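Thiazoline oxidase/subtilisin-like protease (Prochloron didemni, PDB 4H6X) is a subtilisin-like protease that matures patellamides, probably cleaving the precursor peptide and joining the ends of its core segment by transamidation to close the macrocycle. Local coordinates at residues T281-L286 against T305-T310; R158-A163 against N169-A174. All coordinates share one frame; numbering follows the deposited sequence.

In the fold
The two contacts lie in the subtilisin-like alpha/beta fold, on opposite faces of the central parallel sheet. Contact 2 packs helix 154-165 on one face of strand 170-173. Contact 1 lies beyond the other face, where helix 273-293 meets helix 300-309. The centres of the contacts are 18 Å apart. They touch through Ile170, whose CD1 lies 3.9 Å from CB of Ser284. Strand 170-173 thus sends Ile171 into contact 2 and Ile170 toward contact 1. Ser274, near the start of helix 273-293, forms with His109 and Asp39 what is probably the catalytic triad of a subtilase.

Contact 1: T281-L286 against T305-T310; sequences TGISAL and TALLKT
Leu307 reaches across to Ser284 and Ile283 where two helices of the subtilisin-like fold pack. Segment 281-286 belongs to helix 273-293, which lies on the central parallel sheet. Segment 305-310 lies on helix 300-309, which also touches helix 332-340. The contact is small and buried, and 95 Å² of surface is lost in all.

The apolar part rests on Leu307. Its CB points at the other helix, and chi1 of -68° sets CG beside its own backbone N. The two methyls then divide the work. CD2 faces CG2 of Ile283 at 4.4 Å, a loose touch. CD1 meets the hydroxyl of Ser284 instead.

Each polar bond keeps to one side. OG of Ser284 is hydrogen-bonded to the carbonyl O of Met280, one turn earlier, so this buried hydroxyl has a polar partner although it faces a methyl. No hydrogen bond joins the two segments. In segment 305-310, O of Ala306 accepts from both N and OG1 of Thr310. The side-chain bond is 2.8 Å from Thr310 OG1 to Ala306 O, with the donor 17° off the carbonyl plane. Between the two segments the closest approach is 3.5 Å, from Leu307 CD1 to Ser284 OG.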
ATOM      1  N   THR A 281       4.372  -2.398   1.743  1.00 22.72           N
ATOM      2  CA  THR A 281       4.917  -1.736   0.582  1.00 22.42           C
ATOM      3  C   THR A 281       5.820  -0.567   1.024  1.00 21.42           C
ATOM      4  O   THR A 281       6.922  -0.394   0.503  1.00 22.08           O
ATOM      5  CB  THR A 281       3.794  -1.273  -0.380  1.00 22.28           C
ATOM      6  OG1 THR A 281       3.243  -2.420  -1.049  1.00 22.56           O
ATOM      7  CG2 THR A 281       4.326  -0.305  -1.417  1.00 20.22           C
ATOM      8  N   GLY A 282       5.359   0.216   1.990  1.00 22.00           N
ATOM      9  CA  GLY A 282       6.159   1.338   2.512  1.00 22.11           C
ATOM     10  C   GLY A 282       7.447   0.862   3.179  1.00 22.16           C
ATOM     11  O   GLY A 282       8.523   1.417   2.951  1.00 22.00           O
ATOM     12  N   ILE A 283       7.333  -0.170   4.008  1.00 22.35           N
ATOM     13  CA  ILE A 283       8.501  -0.718   4.715  1.00 23.62           C
ATOM     14  C   ILE A 283       9.512  -1.234   3.692  1.00 23.92           C
ATOM     15  O   ILE A 283      10.700  -0.901   3.753  1.00 23.99           O
ATOM     16  CB  ILE A 283       8.092  -1.800   5.755  1.00 22.37           C
ATOM     17  CG1 ILE A 283       7.285  -1.131   6.890  1.00 22.76           C
ATOM     18  CG2 ILE A 283       9.325  -2.528   6.295  1.00 23.62           C
ATOM     19  CD1 ILE A 283       6.767  -2.064   7.956  1.00 22.28           C
ATOM     20  N   SER A 284       9.015  -2.016   2.735  1.00 22.94           N
ATOM     21  CA  SER A 284       9.847  -2.547   1.660  1.00 22.39           C
ATOM     22  C   SER A 284      10.554  -1.442   0.899  1.00 22.42           C
ATOM     23  O   SER A 284      11.735  -1.566   0.581  1.00 22.72           O
ATOM     24  CB  SER A 284       9.011  -3.413   0.707  1.00 22.32           C
ATOM     25  OG  SER A 284       8.478  -4.536   1.392  1.00 22.44           O
ATOM     26  N   ALA A 285       9.844  -0.357   0.610  1.00 22.58           N
ATOM     27  CA  ALA A 285      10.458   0.788  -0.079  1.00 23.05           C
ATOM     28  C   ALA A 285      11.528   1.498   0.775  1.00 24.44           C
ATOM     29  O   ALA A 285      12.567   1.931   0.261  1.00 23.74           O
ATOM     30  CB  ALA A 285       9.392   1.783  -0.504  1.00 22.36           C
ATOM     31  N   LEU A 286      11.261   1.640   2.068  1.00 24.14           N
ATOM     32  CA  LEU A 286      12.279   2.165   2.979  1.00 25.55           C
ATOM     33  C   LEU A 286      13.554   1.292   2.972  1.00 26.27           C
ATOM     34  O   LEU A 286      14.678   1.812   2.944  1.00 29.70           O
ATOM     35  CB  LEU A 286      11.714   2.292   4.400  1.00 25.22           C
ATOM     36  CG  LEU A 286      10.640   3.353   4.716  1.00 25.36           C
ATOM     37  CD1 LEU A 286      10.357   3.372   6.212  1.00 23.60           C
ATOM     38  CD2 LEU A 286      11.011   4.754   4.248  1.00 24.67           C
ATOM     39  N   THR A 305      12.953 -11.663   1.099  1.00 27.76           N
ATOM     40  CA  THR A 305      13.345 -12.845   1.878  1.00 29.02           C
ATOM     41  C   THR A 305      13.760 -12.449   3.298  1.00 27.71           C
ATOM     42  O   THR A 305      13.436 -13.155   4.251  1.00 28.28           O
ATOM     43  CB  THR A 305      14.467 -13.661   1.180  1.00 31.52           C
ATOM     44  OG1 THR A 305      15.513 -12.780   0.763  1.00 35.69           O
ATOM     45  CG2 THR A 305      13.924 -14.371  -0.036  1.00 32.63           C
ATOM     46  N   ALA A 306      14.451 -11.314   3.433  1.00 27.33           N
ATOM     47  CA  ALA A 306      14.812 -10.781   4.753  1.00 28.19           C
ATOM     48  C   ALA A 306      13.588 -10.566   5.633  1.00 29.74           C
ATOM     49  O   ALA A 306      13.615 -10.922   6.816  1.00 29.15           O
ATOM     50  CB  ALA A 306      15.605  -9.488   4.648  1.00 26.04           C
ATOM     51  N   LEU A 307      12.522 -10.001   5.051  1.00 28.47           N
ATOM     52  CA  LEU A 307      11.260  -9.815   5.757  1.00 28.45           C
ATOM     53  C   LEU A 307      10.599 -11.137   6.122  1.00 28.27           C
ATOM     54  O   LEU A 307      10.139 -11.312   7.258  1.00 28.45           O
ATOM     55  CB  LEU A 307      10.284  -8.921   4.960  1.00 28.28           C
ATOM     56  CG  LEU A 307      10.671  -7.448   4.818  1.00 28.29           C
ATOM     57  CD1 LEU A 307       9.819  -6.753   3.760  1.00 27.19           C
ATOM     58  CD2 LEU A 307      10.599  -6.734   6.168  1.00 28.09           C
ATOM     59  N   LEU A 308      10.552 -12.075   5.178  1.00 27.86           N
ATOM     60  CA  LEU A 308       9.909 -13.358   5.472  1.00 28.78           C
ATOM     61  C   LEU A 308      10.694 -14.214   6.483  1.00 29.34           C
ATOM     62  O   LEU A 308      10.097 -14.779   7.401  1.00 29.67           O
ATOM     63  CB  LEU A 308       9.608 -14.150   4.192  1.00 28.80           C
ATOM     64  CG  LEU A 308       8.583 -13.513   3.234  1.00 29.32           C
ATOM     65  CD1 LEU A 308       8.645 -14.218   1.889  1.00 28.05           C
ATOM     66  CD2 LEU A 308       7.162 -13.555   3.800  1.00 28.60           C
ATOM     67  N   LYS A 309      12.013 -14.292   6.307  1.00 28.80           N
ATOM     68  CA  LYS A 309      12.880 -15.104   7.177  1.00 32.26           C
ATOM     69  C   LYS A 309      12.896 -14.635   8.624  1.00 31.50           C
ATOM     70  O   LYS A 309      13.056 -15.441   9.534  1.00 30.22           O
ATOM     71  CB  LYS A 309      14.324 -15.121   6.642  1.00 34.54           C
ATOM     72  CG  LYS A 309      14.512 -16.013   5.422  1.00 39.48           C
ATOM     73  CD  LYS A 309      14.170 -17.469   5.727  1.00 43.03           C
ATOM     74  CE  LYS A 309      14.978 -18.418   4.846  1.00 45.94           C
ATOM     75  NZ  LYS A 309      14.624 -19.843   5.096  1.00 47.33           N
ATOM     76  N   THR A 310      12.721 -13.332   8.834  1.00 30.83           N
ATOM     77  CA  THR A 310      12.790 -12.774  10.186  1.00 31.38           C
ATOM     78  C   THR A 310      11.405 -12.543  10.776  1.00 32.53           C
ATOM     79  O   THR A 310      11.280 -12.096  11.930  1.00 33.56           O
ATOM     80  CB  THR A 310      13.563 -11.453  10.202  1.00 31.17           C
ATOM     81  OG1 THR A 310      12.847 -10.479   9.431  1.00 29.24           O
ATOM     82  CG2 THR A 310      14.967 -11.652   9.624  1.00 29.45           C
TER

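Contact 2: R158-A163 against N169-A174; sequences RAIDLA and NIIHCA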
ATOM      1  N   ARG A 158      -1.926  -6.602 -18.122  1.00 23.82           N
ATOM      2  CA  ARG A 158      -1.569  -5.423 -18.917  1.00 23.06           C
ATOM      3  C   ARG A 158      -1.054  -4.273 -18.027  1.00 21.44           C
ATOM      4  O   ARG A 158      -0.083  -3.596 -18.370  1.00 21.26           O
ATOM      5  CB  ARG A 158      -2.772  -4.987 -19.752  1.00 21.55           C
ATOM      6  CG  ARG A 158      -3.212  -6.040 -20.768  1.00 21.83           C
ATOM      7  CD  ARG A 158      -4.393  -5.544 -21.604  1.00 22.02           C
ATOM      8  NE  ARG A 158      -3.995  -4.562 -22.625  1.00 23.18           N
ATOM      9  CZ  ARG A 158      -4.831  -4.035 -23.530  1.00 23.65           C
ATOM     10  NH1 ARG A 158      -6.129  -4.370 -23.539  1.00 23.01           N
ATOM     11  NH2 ARG A 158      -4.369  -3.176 -24.431  1.00 23.49           N
ATOM     12  N   ALA A 159      -1.725  -4.048 -16.902  1.00 21.38           N
ATOM     13  CA  ALA A 159      -1.284  -3.032 -15.936  1.00 21.00           C
ATOM     14  C   ALA A 159       0.137  -3.291 -15.396  1.00 20.41           C
ATOM     15  O   ALA A 159       0.935  -2.363 -15.248  1.00 20.11           O
ATOM     16  CB  ALA A 159      -2.282  -2.924 -14.797  1.00 20.09           C
ATOM     17  N   ILE A 160       0.423  -4.550 -15.074  1.00 20.12           N
ATOM     18  CA  ILE A 160       1.738  -4.943 -14.544  1.00 20.85           C
ATOM     19  C   ILE A 160       2.830  -4.715 -15.605  1.00 22.08           C
ATOM     20  O   ILE A 160       3.865  -4.126 -15.286  1.00 20.97           O
ATOM     21  CB  ILE A 160       1.708  -6.385 -13.982  1.00 20.59           C
ATOM     22  CG1 ILE A 160       0.934  -6.401 -12.657  1.00 21.92           C
ATOM     23  CG2 ILE A 160       3.119  -6.953 -13.759  1.00 20.66           C
ATOM     24  CD1 ILE A 160       0.488  -7.792 -12.217  1.00 22.24           C
ATOM     25  N   ASP A 161       2.579  -5.131 -16.862  1.00 21.65           N
ATOM     26  CA  ASP A 161       3.553  -4.902 -17.946  1.00 22.14           C
ATOM     27  C   ASP A 161       3.825  -3.425 -18.070  1.00 21.71           C
ATOM     28  O   ASP A 161       4.967  -3.034 -18.263  1.00 21.30           O
ATOM     29  CB  ASP A 161       3.082  -5.434 -19.318  1.00 22.50           C
ATOM     30  CG  ASP A 161       3.113  -6.941 -19.404  1.00 24.08           C
ATOM     31  OD1 ASP A 161       3.979  -7.554 -18.743  1.00 25.16           O
ATOM     32  OD2 ASP A 161       2.257  -7.511 -20.113  1.00 24.42           O
ATOM     33  N   LEU A 162       2.768  -2.598 -18.000  1.00 21.09           N
ATOM     34  CA  LEU A 162       2.966  -1.151 -18.038  1.00 20.92           C
ATOM     35  C   LEU A 162       3.773  -0.642 -16.826  1.00 20.98           C
ATOM     36  O   LEU A 162       4.686   0.160 -16.975  1.00 20.74           O
ATOM     37  CB  LEU A 162       1.624  -0.398 -18.142  1.00 21.29           C
ATOM     38  CG  LEU A 162       1.721   1.138 -18.267  1.00 21.10           C
ATOM     39  CD1 LEU A 162       2.627   1.568 -19.427  1.00 21.38           C
ATOM     40  CD2 LEU A 162       0.320   1.725 -18.419  1.00 20.11           C
ATOM     41  N   ALA A 163       3.398  -1.078 -15.629  1.00 21.09           N
ATOM     42  CA  ALA A 163       4.111  -0.701 -14.403  1.00 21.59           C
ATOM     43  C   ALA A 163       5.614  -1.010 -14.496  1.00 22.22           C
ATOM     44  O   ALA A 163       6.438  -0.193 -14.072  1.00 21.30           O
ATOM     45  CB  ALA A 163       3.510  -1.412 -13.205  1.00 21.32           C
ATOM     46  N   ASN A 169      10.028  -0.314  -8.983  1.00 24.86           N
ATOM     47  CA  ASN A 169      10.794  -1.174  -8.097  1.00 24.94           C
ATOM     48  C   ASN A 169       9.834  -2.057  -7.305  1.00 25.03           C
ATOM     49  O   ASN A 169      10.152  -3.207  -6.969  1.00 24.81           O
ATOM     50  CB  ASN A 169      11.632  -0.317  -7.137  1.00 26.51           C
ATOM     51  CG  ASN A 169      12.775   0.400  -7.851  1.00 27.12           C
ATOM     52  OD1 ASN A 169      13.699  -0.237  -8.356  1.00 31.10           O
ATOM     53  ND2 ASN A 169      12.694   1.713  -7.935  1.00 25.89           N
ATOM     54  N   ILE A 170       8.667  -1.492  -6.995  1.00 22.33           N
ATOM     55  CA  ILE A 170       7.603  -2.193  -6.271  1.00 22.71           C
ATOM     56  C   ILE A 170       6.302  -1.908  -7.001  1.00 22.06           C
ATOM     57  O   ILE A 170       6.037  -0.767  -7.361  1.00 22.76           O
ATOM     58  CB  ILE A 170       7.470  -1.714  -4.813  1.00 21.20           C
ATOM     59  CG1 ILE A 170       8.815  -1.841  -4.066  1.00 20.99           C
ATOM     60  CG2 ILE A 170       6.364  -2.481  -4.067  1.00 20.52           C
ATOM     61  CD1 ILE A 170       8.772  -1.314  -2.630  1.00 20.87           C
ATOM     62  N   ILE A 171       5.520  -2.953  -7.223  1.00 21.97           N
ATOM     63  CA  ILE A 171       4.170  -2.834  -7.747  1.00 21.93           C
ATOM     64  C   ILE A 171       3.216  -3.275  -6.637  1.00 22.96           C
ATOM     65  O   ILE A 171       3.258  -4.431  -6.186  1.00 23.31           O
ATOM     66  CB  ILE A 171       3.955  -3.711  -9.003  1.00 22.33           C
ATOM     67  CG1 ILE A 171       4.964  -3.344 -10.104  1.00 22.90           C
ATOM     68  CG2 ILE A 171       2.507  -3.597  -9.486  1.00 23.26           C
ATOM     69  CD1 ILE A 171       5.018  -4.301 -11.302  1.00 24.31           C
ATOM     70  N   HIS A 172       2.388  -2.340  -6.185  1.00 21.76           N
ATOM     71  CA  HIS A 172       1.353  -2.618  -5.206  1.00 23.82           C
ATOM     72  C   HIS A 172       0.016  -2.901  -5.903  1.00 25.32           C
ATOM     73  O   HIS A 172      -0.549  -2.000  -6.549  1.00 25.36           O
ATOM     74  CB  HIS A 172       1.212  -1.427  -4.248  1.00 23.93           C
ATOM     75  CG  HIS A 172       0.315  -1.699  -3.083  1.00 24.12           C
ATOM     76  ND1 HIS A 172      -1.052  -1.526  -3.138  1.00 25.24           N
ATOM     77  CD2 HIS A 172       0.589  -2.132  -1.832  1.00 24.40           C
ATOM     78  CE1 HIS A 172      -1.584  -1.848  -1.973  1.00 23.97           C
ATOM     79  NE2 HIS A 172      -0.610  -2.232  -1.167  1.00 26.94           N
ATOM     80  N   CYS A 173      -0.475  -4.137  -5.785  1.00 27.58           N
ATOM     81  CA  CYS A 173      -1.757  -4.547  -6.389  1.00 33.42           C
ATOM     82  C   CYS A 173      -2.819  -4.798  -5.338  1.00 37.56           C
ATOM     83  O   CYS A 173      -2.616  -5.614  -4.439  1.00 39.03           O
ATOM     84  CB  CYS A 173      -1.646  -5.851  -7.197  1.00 36.06           C
ATOM     85  SG  CYS A 173      -0.147  -6.146  -8.140  1.00 41.25           S
ATOM     86  N   ALA A 174      -3.957  -4.116  -5.483  1.00 45.77           N
ATOM     87  CA  ALA A 174      -5.186  -4.380  -4.708  1.00 46.79           C
ATOM     88  C   ALA A 174      -4.953  -4.268  -3.206  1.00 49.45           C
ATOM     89  O   ALA A 174      -5.812  -3.796  -2.468  1.00 49.12           O
ATOM     90  CB  ALA A 174      -5.784  -5.740  -5.066  1.00 49.44           C
TER
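Ile171 on the strand packs against Ala163 and Ile160 on the helix. Helix 154-165 leads through a short turn into strand 170-173, one of the inner strands of the parallel sheet. Together they complete a beta-alpha-beta crossover that starts from strand 133-138. The two segments run nearly antiparallel, at 155°, and their axes come within 9.8 Å.

Ile171 takes part in two of the three touching pairs. Its CB points toward the helix. With chi1 at -58°, CG1 stands beside the backbone N, and chi2 near 170° extends the branch to CD1. That methyl is 3.8 Å from CB of Ala163. CG1 of Ile171 is nearly as close to the same CB, at 3.9 Å. The short alanine side chain therefore meets the branch along its outer half. CD1 of Ile171 also lies 4.1 Å from CG2 of Ile160.

The isoleucine side chains cross at about a right angle. The two branches of Ile160 serve different partners. CG2, anti to the backbone N, faces Ile171, while the extended CG1 arm carries CD1 to within 4.4 Å of SG of Cys173.

Ile38 of strand 34-39 and Cys195 of helix 187-197 touch both isoleucines and continue the packing. No hydrogen bond crosses between the two segments. The chemistry is that of a buried apolar helix-to-sheet interface, held by shape and by exclusion of water.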